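Local coordinates for protein shikimate dehydrogenase (NADP(+)) (Listeria monocytogenes, PDB 3TNL) that probably catalyses the reversible NADPH-linked reduction of 3-dehydroshikimate to shikimate on the chorismate pathway to aromatic amino acids, at residues G154-I159 against R221-E226; N90-N95 against V125-V130; M288-G293 against M305-I310. One frame throughout, in Å; residues are numbered along the deposited sequence.

The three contacts lie in the two halves of a shikimate dehydrogenase and at the helix between them. Interaction 1 belongs to the parallel sheet of the Rossmann-type nucleotide domain. Interaction 2 belongs to the mixed sheet of the substrate-binding half. Their centres are 40 Å apart, on opposite sides of the centre of the chain. Interaction 3 pairs helix 286-301 with the start of helix 307-313. Its centre is 28 Å from that of interaction 1 and 21 Å from that of interaction 2, and none of the three touch. Interaction 3 alone meets the cofactor: M288, M289 and Q292 line the NAD pocket. In interaction 1 the T158 side chain is about 13 Å from NAD.

Interaction 1: residues G154-I159 against R221-E226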
loop_
_atom_site.group_PDB
_atom_site.type_symbol
_atom_site.label_atom_id
_atom_site.label_comp_id
_atom_site.label_asym_id
_atom_site.label_seq_id
_atom_site.Cartn_x
_atom_site.Cartn_y
_atom_site.Cartn_z
ATOM N N GLY B 154 -34.848 -6.686 22.056
ATOM C CA GLY B 154 -35.810 -7.247 22.990
ATOM C C GLY B 154 -36.859 -8.135 22.353
ATOM O O GLY B 154 -37.830 -8.512 22.987
ATOM N N LYS B 155 -36.620 -8.518 21.096
ATOM C CA LYS B 155 -37.575 -9.301 20.335
ATOM C C LYS B 155 -36.921 -10.554 19.772
ATOM O O LYS B 155 -35.810 -10.885 20.133
ATOM C CB LYS B 155 -38.177 -8.423 19.241
ATOM C CG LYS B 155 -38.824 -7.160 19.797
ATOM C CD LYS B 155 -39.333 -6.230 18.749
ATOM C CE LYS B 155 -39.833 -4.941 19.359
ATOM N NZ LYS B 155 -40.224 -3.971 18.281
ATOM N N LYS B 156 -37.644 -11.255 18.907
ATOM C CA LYS B 156 -37.213 -12.519 18.334
ATOM C C LYS B 156 -36.883 -12.414 16.864
ATOM O O LYS B 156 -37.645 -11.797 16.087
ATOM C CB LYS B 156 -38.303 -13.561 18.510
ATOM C CG LYS B 156 -38.036 -14.867 17.931
ATOM C CD LYS B 156 -39.113 -15.821 18.476
ATOM C CE LYS B 156 -38.900 -17.203 18.023
ATOM N NZ LYS B 156 -39.728 -18.191 18.823
ATOM N N MET B 157 -35.739 -12.961 16.483
ATOM C CA MET B 157 -35.335 -13.043 15.093
ATOM C C MET B 157 -35.276 -14.494 14.704
ATOM O O MET B 157 -34.830 -15.329 15.485
ATOM C CB MET B 157 -33.937 -12.419 14.874
ATOM C CG MET B 157 -33.366 -12.632 13.458
ATOM S SD MET B 157 -31.859 -11.675 13.102
ATOM C CE MET B 157 -30.743 -12.380 14.322
ATOM N N THR B 158 -35.723 -14.777 13.482
ATOM C CA THR B 158 -35.589 -16.073 12.841
ATOM C C THR B 158 -34.612 -15.804 11.673
ATOM O O THR B 158 -34.799 -14.887 10.918
ATOM C CB THR B 158 -36.885 -16.664 12.347
ATOM O OG1 THR B 158 -37.694 -16.966 13.498
ATOM C CG2 THR B 158 -36.663 -17.937 11.575
ATOM N N ILE B 159 -33.577 -16.609 11.560
ATOM C CA ILE B 159 -32.563 -16.393 10.539
ATOM C C ILE B 159 -32.138 -17.698 9.884
ATOM O O ILE B 159 -32.009 -18.736 10.550
ATOM C CB ILE B 159 -31.372 -15.630 11.156
ATOM C CG1 ILE B 159 -30.327 -15.262 10.094
ATOM C CG2 ILE B 159 -30.724 -16.422 12.306
ATOM C CD1 ILE B 159 -29.222 -14.346 10.623
ATOM N N ARG B 221 -42.652 -22.210 10.548
ATOM C CA ARG B 221 -43.898 -21.446 10.617
ATOM C C ARG B 221 -44.040 -20.817 12.010
ATOM O O ARG B 221 -44.336 -19.639 12.136
ATOM C CB ARG B 221 -45.088 -22.362 10.335
ATOM C CG ARG B 221 -46.416 -21.642 10.234
ATOM C CD ARG B 221 -47.565 -22.590 9.928
ATOM N NE ARG B 221 -47.425 -23.084 8.565
ATOM C CZ ARG B 221 -47.731 -22.347 7.498
ATOM N NH1 ARG B 221 -47.558 -22.830 6.269
ATOM N NH2 ARG B 221 -48.190 -21.126 7.654
ATOM N N LYS B 222 -43.804 -21.626 13.047
ATOM C CA LYS B 222 -43.923 -21.137 14.425
ATOM C C LYS B 222 -42.934 -20.019 14.665
ATOM O O LYS B 222 -43.307 -18.933 15.151
ATOM C CB LYS B 222 -43.709 -22.232 15.455
ATOM C CG LYS B 222 -43.774 -21.713 16.903
ATOM C CD LYS B 222 -43.403 -22.818 17.907
ATOM C CE LYS B 222 -43.583 -22.366 19.346
ATOM N NZ LYS B 222 -42.573 -21.391 19.909
ATOM N N GLU B 223 -41.669 -20.283 14.333
ATOM C CA GLU B 223 -40.642 -19.288 14.607
ATOM C C GLU B 223 -40.920 -17.942 13.919
ATOM O O GLU B 223 -40.862 -16.864 14.569
ATOM C CB GLU B 223 -39.234 -19.831 14.311
ATOM C CG GLU B 223 -38.876 -21.105 15.071
ATOM C CD GLU B 223 -39.150 -20.997 16.532
ATOM O OE1 GLU B 223 -38.706 -20.016 17.134
ATOM O OE2 GLU B 223 -39.828 -21.899 17.089
ATOM N N ILE B 224 -41.221 -17.982 12.627
ATOM C CA ILE B 224 -41.517 -16.737 11.913
ATOM C C ILE B 224 -42.727 -15.994 12.507
ATOM O O ILE B 224 -42.704 -14.772 12.652
ATOM C CB ILE B 224 -41.704 -16.966 10.425
ATOM C CG1 ILE B 224 -40.422 -17.451 9.768
ATOM C CG2 ILE B 224 -42.123 -15.673 9.745
ATOM C CD1 ILE B 224 -40.581 -17.874 8.301
ATOM N N ALA B 225 -43.776 -16.733 12.842
ATOM C CA ALA B 225 -44.964 -16.157 13.408
ATOM C C ALA B 225 -44.698 -15.354 14.676
ATOM O O ALA B 225 -45.410 -14.382 14.951
ATOM C CB ALA B 225 -45.993 -17.277 13.701
ATOM N N GLU B 226 -43.693 -15.799 15.429
ATOM C CA GLU B 226 -43.306 -15.180 16.700
ATOM C C GLU B 226 -42.195 -14.135 16.613
ATOM O O GLU B 226 -41.847 -13.524 17.620
ATOM C CB GLU B 226 -42.874 -16.307 17.658
ATOM C CG GLU B 226 -44.009 -17.268 17.948
ATOM C CD GLU B 226 -43.619 -18.492 18.757
ATOM O OE1 GLU B 226 -42.418 -18.760 18.973
ATOM O OE2 GLU B 226 -44.573 -19.207 19.158
HETATM O O HOH W 1 -40.660 -11.108 18.522
#
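The carboxylates of E223 and E226 each give one oxygen, OE1, to the ammonium of K156. E223 OE1 takes K156 NZ at 2.7 Å on its syn side, 32° out of the carboxylate plane. E226 OE1 is met by K156 NZ at 2.8 Å, nearly end-on to the C-O bond. The syn lone pair of E226 OE1 is used by K222, with NZ to OE1 also 2.8 Å. That one oxygen therefore accepts from two lysines, and the four side chains form a salt-bridge network. The chain of K156 is extended, with CG anti to the backbone N (chi1 177°), and this carries NZ from strand 156-160 across to helix 217-226. K156 CD lies 3.7 Å from E226 O. A water joins K156 N to E226 O. Deeper in, T158 OG1 sits 3.4 Å from E223 CB and is hydrogen-bonded to S227. T158 CG2 rests on I224 CG1 at 4.2 Å. S182 on the adjacent strand bonds E223 OE1 as well. The axes of 156-159 and 221-226 come within 7.6 Å, as a helix packs on a Rossmann-type sheet. K156 NZ and K222 NZ are 4.4 Å apart; the two glutamates probably offset that repulsion and favour charged lysines.

Interaction 2: residues N90-N95 against V125-V130; sequences NLRGWN and VNDDGV
R92 and N126 make the tight part of this contact. N126 N donates to R92 O at 2.9 Å. N126 ND2 reaches L91 O at 3.2 Å, a bent bond with an N-H...O angle of 135°. With chi1 at -173°, N126 holds its amide beside the L91 carbonyl. V125 CG2 sits over the centre of the R92 guanidinium face, 3.4 Å from CZ. R92 NH2 has two acceptors: N126 O, somewhat tilted from the guanidinium plane, and D127 OD1 in that plane at 2.9 Å. The latter is a salt bridge, but the carboxylate is turned 87° from the guanidinium and is met from above its plane. R92 NE binds W300 O of helix 286-301. The outer side is looser and wetter. One water links R92 NH1 to D127 OD1. Another donates to N90 OD1 at 2.6 Å and bonds G129 N weakly. N90 follows helix 79-88, with a Schellman motif, and D127-V130 is a type I' turn. G93 and V125 are an antiparallel non-hydrogen-bonded pair, 4.2 Å between CA atoms. This is the start of strand 93-96 set against a beta hairpin, in the mixed sheet of the substrate-binding domain.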
loop_
_atom_site.group_PDB
_atom_site.type_symbol
_atom_site.label_atom_id
_atom_site.label_comp_id
_atom_site.label_asym_id
_atom_site.label_seq_id
_atom_site.Cartn_x
_atom_site.Cartn_y
_atom_site.Cartn_z
ATOM N N ASN B 90 4.100 -0.272 9.266
ATOM C CA ASN B 90 3.313 0.592 10.159
ATOM C C ASN B 90 1.953 0.987 9.580
ATOM O O ASN B 90 1.513 2.119 9.744
ATOM C CB ASN B 90 4.088 1.864 10.545
ATOM C CG ASN B 90 3.556 2.504 11.817
ATOM O OD1 ASN B 90 3.068 1.800 12.709
ATOM N ND2 ASN B 90 3.675 3.825 11.925
ATOM N N LEU B 91 1.278 0.056 8.907
ATOM C CA LEU B 91 -0.069 0.354 8.411
ATOM C C LEU B 91 -1.016 0.631 9.566
ATOM O O LEU B 91 -0.987 -0.041 10.594
ATOM C CB LEU B 91 -0.662 -0.789 7.597
ATOM C CG LEU B 91 -0.014 -1.143 6.263
ATOM C CD1 LEU B 91 -1.114 -1.827 5.403
ATOM C CD2 LEU B 91 0.625 0.025 5.558
ATOM N N ARG B 92 -1.868 1.630 9.369
ATOM C CA ARG B 92 -2.864 1.963 10.395
ATOM C C ARG B 92 -3.922 0.856 10.557
ATOM O O ARG B 92 -4.462 0.646 11.651
ATOM C CB ARG B 92 -3.561 3.246 9.989
ATOM C CG ARG B 92 -4.745 3.645 10.866
ATOM C CD ARG B 92 -4.398 3.779 12.349
ATOM N NE ARG B 92 -5.558 4.211 13.099
ATOM C CZ ARG B 92 -5.647 4.174 14.426
ATOM N NH1 ARG B 92 -6.765 4.572 15.012
ATOM N NH2 ARG B 92 -4.647 3.722 15.185
ATOM N N GLY B 93 -4.234 0.142 9.483
ATOM C CA GLY B 93 -5.229 -0.903 9.539
ATOM C C GLY B 93 -5.516 -1.539 8.203
ATOM O O GLY B 93 -4.903 -1.180 7.199
ATOM N N TRP B 94 -6.414 -2.515 8.219
ATOM C CA TRP B 94 -6.818 -3.229 7.029
ATOM C C TRP B 94 -8.079 -4.037 7.299
ATOM O O TRP B 94 -8.427 -4.302 8.472
ATOM C CB TRP B 94 -5.711 -4.187 6.559
ATOM C CG TRP B 94 -5.196 -5.215 7.531
ATOM C CD1 TRP B 94 -5.611 -6.486 7.639
ATOM C CD2 TRP B 94 -4.103 -5.069 8.456
ATOM N NE1 TRP B 94 -4.873 -7.163 8.587
ATOM C CE2 TRP B 94 -3.937 -6.307 9.094
ATOM C CE3 TRP B 94 -3.252 -4.006 8.810
ATOM C CZ2 TRP B 94 -2.965 -6.520 10.057
ATOM C CZ3 TRP B 94 -2.306 -4.225 9.780
ATOM C CH2 TRP B 94 -2.171 -5.479 10.390
ATOM N N ASN B 95 -8.797 -4.334 6.220
ATOM C CA ASN B 95 -9.899 -5.279 6.258
ATOM C C ASN B 95 -9.359 -6.682 5.921
ATOM O O ASN B 95 -8.311 -6.843 5.271
ATOM C CB ASN B 95 -11.003 -4.932 5.284
ATOM C CG ASN B 95 -11.970 -3.894 5.799
ATOM O OD1 ASN B 95 -12.360 -3.021 5.037
ATOM N ND2 ASN B 95 -12.409 -4.007 7.062
ATOM N N VAL B 125 -6.819 -2.806 13.394
ATOM C CA VAL B 125 -6.265 -1.461 13.618
ATOM C C VAL B 125 -4.979 -1.618 14.416
ATOM O O VAL B 125 -4.853 -2.523 15.241
ATOM C CB VAL B 125 -7.274 -0.493 14.291
ATOM C CG1 VAL B 125 -7.684 -0.994 15.685
ATOM C CG2 VAL B 125 -6.719 0.911 14.391
ATOM N N ASN B 126 -4.017 -0.760 14.099
ATOM C CA ASN B 126 -2.694 -0.750 14.697
ATOM C C ASN B 126 -2.488 0.506 15.548
ATOM O O ASN B 126 -2.636 1.623 15.025
ATOM C CB ASN B 126 -1.692 -0.745 13.561
ATOM C CG ASN B 126 -0.255 -0.905 14.030
ATOM O OD1 ASN B 126 0.053 -0.743 15.190
ATOM N ND2 ASN B 126 0.646 -1.138 13.078
ATOM N N ASP B 127 -2.250 0.348 16.851
ATOM C CA ASP B 127 -1.940 1.476 17.742
ATOM C C ASP B 127 -0.599 1.214 18.401
ATOM O O ASP B 127 -0.473 0.268 19.174
ATOM C CB ASP B 127 -3.003 1.623 18.825
ATOM C CG ASP B 127 -4.320 2.030 18.278
ATOM O OD1 ASP B 127 -4.533 3.239 18.033
ATOM O OD2 ASP B 127 -5.165 1.141 18.106
ATOM N N ASP B 128 0.417 2.001 18.036
ATOM C CA ASP B 128 1.764 1.886 18.645
ATOM C C ASP B 128 2.269 0.444 18.471
ATOM O O ASP B 128 2.931 -0.098 19.357
ATOM C CB ASP B 128 1.631 2.282 20.140
ATOM C CG ASP B 128 2.968 2.578 20.845
ATOM O OD1 ASP B 128 4.008 2.804 20.179
ATOM O OD2 ASP B 128 2.946 2.621 22.114
ATOM N N GLY B 129 1.936 -0.202 17.350
ATOM C CA GLY B 129 2.370 -1.579 17.109
ATOM C C GLY B 129 1.511 -2.697 17.697
ATOM O O GLY B 129 1.829 -3.883 17.591
ATOM N N VAL B 130 0.436 -2.342 18.381
ATOM C CA VAL B 130 -0.462 -3.347 18.943
ATOM C C VAL B 130 -1.626 -3.472 17.974
ATOM O O VAL B 130 -2.277 -2.456 17.628
ATOM C CB VAL B 130 -0.965 -2.922 20.345
ATOM C CG1 VAL B 130 -1.945 -3.962 20.932
ATOM C CG2 VAL B 130 0.231 -2.690 21.269
HETATM O O HOH W 2 1.872 1.970 14.988
HETATM O O HOH W 3 -6.935 4.679 17.928
#

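Interaction 3: residues M288-G293 against M305-I310. With NAD (nicotinamide-adenine-dinucleotide), chain H.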
loop_
_atom_site.group_PDB
_atom_site.type_symbol
_atom_site.label_atom_id
_atom_site.label_comp_id
_atom_site.label_asym_id
_atom_site.label_seq_id
_atom_site.Cartn_x
_atom_site.Cartn_y
_atom_site.Cartn_z
ATOM N N MET B 288 -26.184 -2.990 5.255
ATOM C CA MET B 288 -25.210 -3.779 5.967
ATOM C C MET B 288 -23.810 -3.514 5.411
ATOM O O MET B 288 -22.830 -3.344 6.165
ATOM C CB MET B 288 -25.525 -5.264 5.841
ATOM C CG MET B 288 -24.485 -6.171 6.432
ATOM S SD MET B 288 -24.973 -7.918 6.382
ATOM C CE MET B 288 -23.597 -8.742 7.149
ATOM N N MET B 289 -23.714 -3.485 4.088
ATOM C CA MET B 289 -22.440 -3.248 3.413
ATOM C C MET B 289 -21.891 -1.860 3.752
ATOM O O MET B 289 -20.703 -1.722 4.098
ATOM C CB MET B 289 -22.585 -3.466 1.906
ATOM C CG MET B 289 -21.324 -3.272 1.089
ATOM S SD MET B 289 -21.025 -1.530 0.682
ATOM C CE MET B 289 -19.493 -1.650 -0.272
ATOM N N LEU B 290 -22.757 -0.853 3.682
ATOM C CA LEU B 290 -22.341 0.515 3.928
ATOM C C LEU B 290 -21.925 0.750 5.371
ATOM O O LEU B 290 -20.892 1.369 5.616
ATOM C CB LEU B 290 -23.463 1.460 3.555
ATOM C CG LEU B 290 -23.704 1.563 2.055
ATOM C CD1 LEU B 290 -25.033 2.230 1.854
ATOM C CD2 LEU B 290 -22.589 2.312 1.325
ATOM N N TRP B 291 -22.719 0.241 6.313
ATOM C CA TRP B 291 -22.468 0.510 7.726
ATOM C C TRP B 291 -21.325 -0.285 8.286
ATOM O O TRP B 291 -20.687 0.156 9.242
ATOM C CB TRP B 291 -23.745 0.402 8.568
ATOM C CG TRP B 291 -24.690 1.538 8.253
ATOM C CD1 TRP B 291 -25.815 1.493 7.481
ATOM C CD2 TRP B 291 -24.543 2.900 8.674
ATOM N NE1 TRP B 291 -26.385 2.746 7.402
ATOM C CE2 TRP B 291 -25.623 3.624 8.128
ATOM C CE3 TRP B 291 -23.605 3.574 9.463
ATOM C CZ2 TRP B 291 -25.794 4.982 8.351
ATOM C CZ3 TRP B 291 -23.781 4.925 9.695
ATOM C CH2 TRP B 291 -24.868 5.625 9.125
ATOM N N GLN B 292 -21.045 -1.435 7.710
ATOM C CA GLN B 292 -19.855 -2.164 8.177
ATOM C C GLN B 292 -18.594 -1.365 7.743
ATOM O O GLN B 292 -17.592 -1.290 8.457
ATOM C CB GLN B 292 -19.810 -3.625 7.727
ATOM C CG GLN B 292 -19.422 -3.915 6.337
ATOM C CD GLN B 292 -19.417 -5.433 6.069
ATOM O OE1 GLN B 292 -20.459 -6.033 5.841
ATOM N NE2 GLN B 292 -18.244 -6.040 6.118
ATOM N N GLY B 293 -18.656 -0.788 6.552
ATOM C CA GLY B 293 -17.597 0.085 6.050
ATOM C C GLY B 293 -17.450 1.348 6.915
ATOM O O GLY B 293 -16.334 1.765 7.271
ATOM N N MET B 305 -17.639 8.465 8.501
ATOM C CA MET B 305 -17.809 8.292 7.044
ATOM C C MET B 305 -19.112 8.918 6.590
ATOM O O MET B 305 -20.105 8.753 7.262
ATOM C CB MET B 305 -17.854 6.790 6.655
ATOM C CG MET B 305 -18.300 6.525 5.187
ATOM S SD MET B 305 -18.494 4.771 4.680
ATOM C CE MET B 305 -16.897 4.398 4.826
ATOM N N PRO B 306 -19.108 9.609 5.432
ATOM C CA PRO B 306 -20.351 10.221 4.887
ATOM C C PRO B 306 -21.132 9.156 4.094
ATOM O O PRO B 306 -21.000 9.068 2.872
ATOM C CB PRO B 306 -19.814 11.325 3.985
ATOM C CG PRO B 306 -18.490 10.824 3.536
ATOM C CD PRO B 306 -17.920 10.015 4.659
ATOM N N VAL B 307 -21.940 8.359 4.808
ATOM C CA VAL B 307 -22.616 7.200 4.230
ATOM C C VAL B 307 -23.582 7.514 3.085
ATOM O O VAL B 307 -23.620 6.801 2.076
ATOM C CB VAL B 307 -23.318 6.330 5.345
ATOM C CG1 VAL B 307 -24.246 5.288 4.703
ATOM C CG2 VAL B 307 -22.279 5.662 6.267
ATOM N N ASP B 308 -24.368 8.571 3.247
ATOM C CA ASP B 308 -25.312 8.972 2.215
ATOM C C ASP B 308 -24.564 9.348 0.934
ATOM O O ASP B 308 -24.988 8.999 -0.173
ATOM C CB ASP B 308 -26.152 10.148 2.702
ATOM C CG ASP B 308 -26.991 9.804 3.930
ATOM O OD1 ASP B 308 -27.174 8.604 4.220
ATOM O OD2 ASP B 308 -27.478 10.739 4.602
ATOM N N TYR B 309 -23.440 10.044 1.095
ATOM C CA TYR B 309 -22.612 10.445 -0.040
ATOM C C TYR B 309 -22.100 9.193 -0.750
ATOM O O TYR B 309 -22.196 9.095 -1.965
ATOM C CB TYR B 309 -21.466 11.363 0.405
ATOM C CG TYR B 309 -20.435 11.633 -0.672
ATOM C CD1 TYR B 309 -19.262 10.860 -0.755
ATOM C CD2 TYR B 309 -20.629 12.639 -1.613
ATOM C CE1 TYR B 309 -18.313 11.092 -1.741
ATOM C CE2 TYR B 309 -19.683 12.882 -2.611
ATOM C CZ TYR B 309 -18.534 12.099 -2.670
ATOM O OH TYR B 309 -17.601 12.336 -3.644
ATOM N N ILE B 310 -21.577 8.225 0.015
ATOM C CA ILE B 310 -21.079 6.987 -0.569
ATOM C C ILE B 310 -22.195 6.193 -1.275
ATOM O O ILE B 310 -22.001 5.669 -2.377
ATOM C CB ILE B 310 -20.353 6.112 0.512
ATOM C CG1 ILE B 310 -19.112 6.851 1.034
ATOM C CG2 ILE B 310 -19.971 4.725 -0.034
ATOM C CD1 ILE B 310 -18.081 7.269 -0.067
HETATM P PA NAD H . -20.700 -18.859 3.777
HETATM O O1A NAD H . -20.105 -19.646 2.612
HETATM O O2A NAD H . -19.817 -18.569 4.975
HETATM O O5B NAD H . -22.084 -19.572 4.226
HETATM C C5B NAD H . -23.062 -20.067 3.311
HETATM C C4B NAD H . -24.381 -20.312 4.053
HETATM O O4B NAD H . -25.416 -20.578 3.093
HETATM C C3B NAD H . -24.349 -21.572 4.896
HETATM O O3B NAD H . -25.249 -21.381 6.017
HETATM C C2B NAD H . -24.906 -22.654 4.002
HETATM O O2B NAD H . -25.529 -23.713 4.716
HETATM C C1B NAD H . -25.947 -21.879 3.221
HETATM N N9A NAD H . -26.312 -22.395 1.897
HETATM C C8A NAD H . -25.555 -22.286 0.780
HETATM N N7A NAD H . -26.229 -22.805 -0.268
HETATM C C5A NAD H . -27.442 -23.244 0.150
HETATM C C6A NAD H . -28.553 -23.845 -0.408
HETATM N N6A NAD H . -28.592 -24.112 -1.718
HETATM N N1A NAD H . -29.634 -24.114 0.355
HETATM C C2A NAD H . -29.626 -23.848 1.685
HETATM N N3A NAD H . -28.577 -23.265 2.309
HETATM C C4A NAD H . -27.479 -22.948 1.587
HETATM O O3 NAD H . -21.254 -17.505 3.132
HETATM P PN NAD H . -21.317 -16.048 3.810
HETATM O O1N NAD H . -19.998 -15.324 3.702
HETATM O O2N NAD H . -22.028 -16.145 5.161
HETATM O O5D NAD H . -22.263 -15.225 2.798
HETATM C C5D NAD H . -23.621 -15.623 2.652
HETATM C C4D NAD H . -24.275 -14.493 1.882
HETATM O O4D NAD H . -24.090 -13.260 2.599
HETATM C C3D NAD H . -23.625 -14.296 0.522
HETATM O O3D NAD H . -24.660 -14.183 -0.461
HETATM C C2D NAD H . -22.849 -12.996 0.653
HETATM O O2D NAD H . -22.685 -12.306 -0.607
HETATM C C1D NAD H . -23.695 -12.237 1.667
HETATM N N1N NAD H . -23.012 -11.197 2.440
HETATM C C2N NAD H . -23.473 -9.933 2.402
HETATM C C3N NAD H . -22.857 -8.929 3.142
HETATM C C7N NAD H . -23.347 -7.517 3.121
HETATM O O7N NAD H . -22.533 -6.666 3.475
HETATM N N7N NAD H . -24.621 -7.245 2.764
HETATM C C4N NAD H . -21.739 -9.248 3.930
HETATM C C5N NAD H . -21.286 -10.563 3.957
HETATM C C6N NAD H . -21.938 -11.532 3.194
#
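In the C-terminal part of this shikimate dehydrogenase, helix 286-301 lines the NAD pocket with one side and packs with another on the first turn of helix 307-313. No hydrogen bond joins the two segments; the contact is mostly apolar. V307, next to the N-cap residue P306, is its centre. V307 CG1 faces L290 CB at 4.1 Å. The other methyl, V307 CG2, lies over one face of W291 in a CH-pi contact, 3.8 Å from the centroid of the six-membered ring and 13° off its normal. The W291 CG is anti to its carbonyl carbon (chi1 -70°); although its CB leads away from helix 307-313, the indole swings back against V307. R143 makes a cation-pi contact with the same tryptophan. Further along, L290 CD2 meets I310 CG2 at 3.8 Å, the two side chains running past each other in opposite directions. On the pocket side, M288 stretches along the nicotinamide amide, its SD 3.7 Å from NAD C7N. Its CE comes to 3.8 Å from NAD C4N, the ring carbon that exchanges hydride in nicotinamide enzymes. Back at the helix contact, M305 CE lies beside G293, 3.6 Å from G293 O.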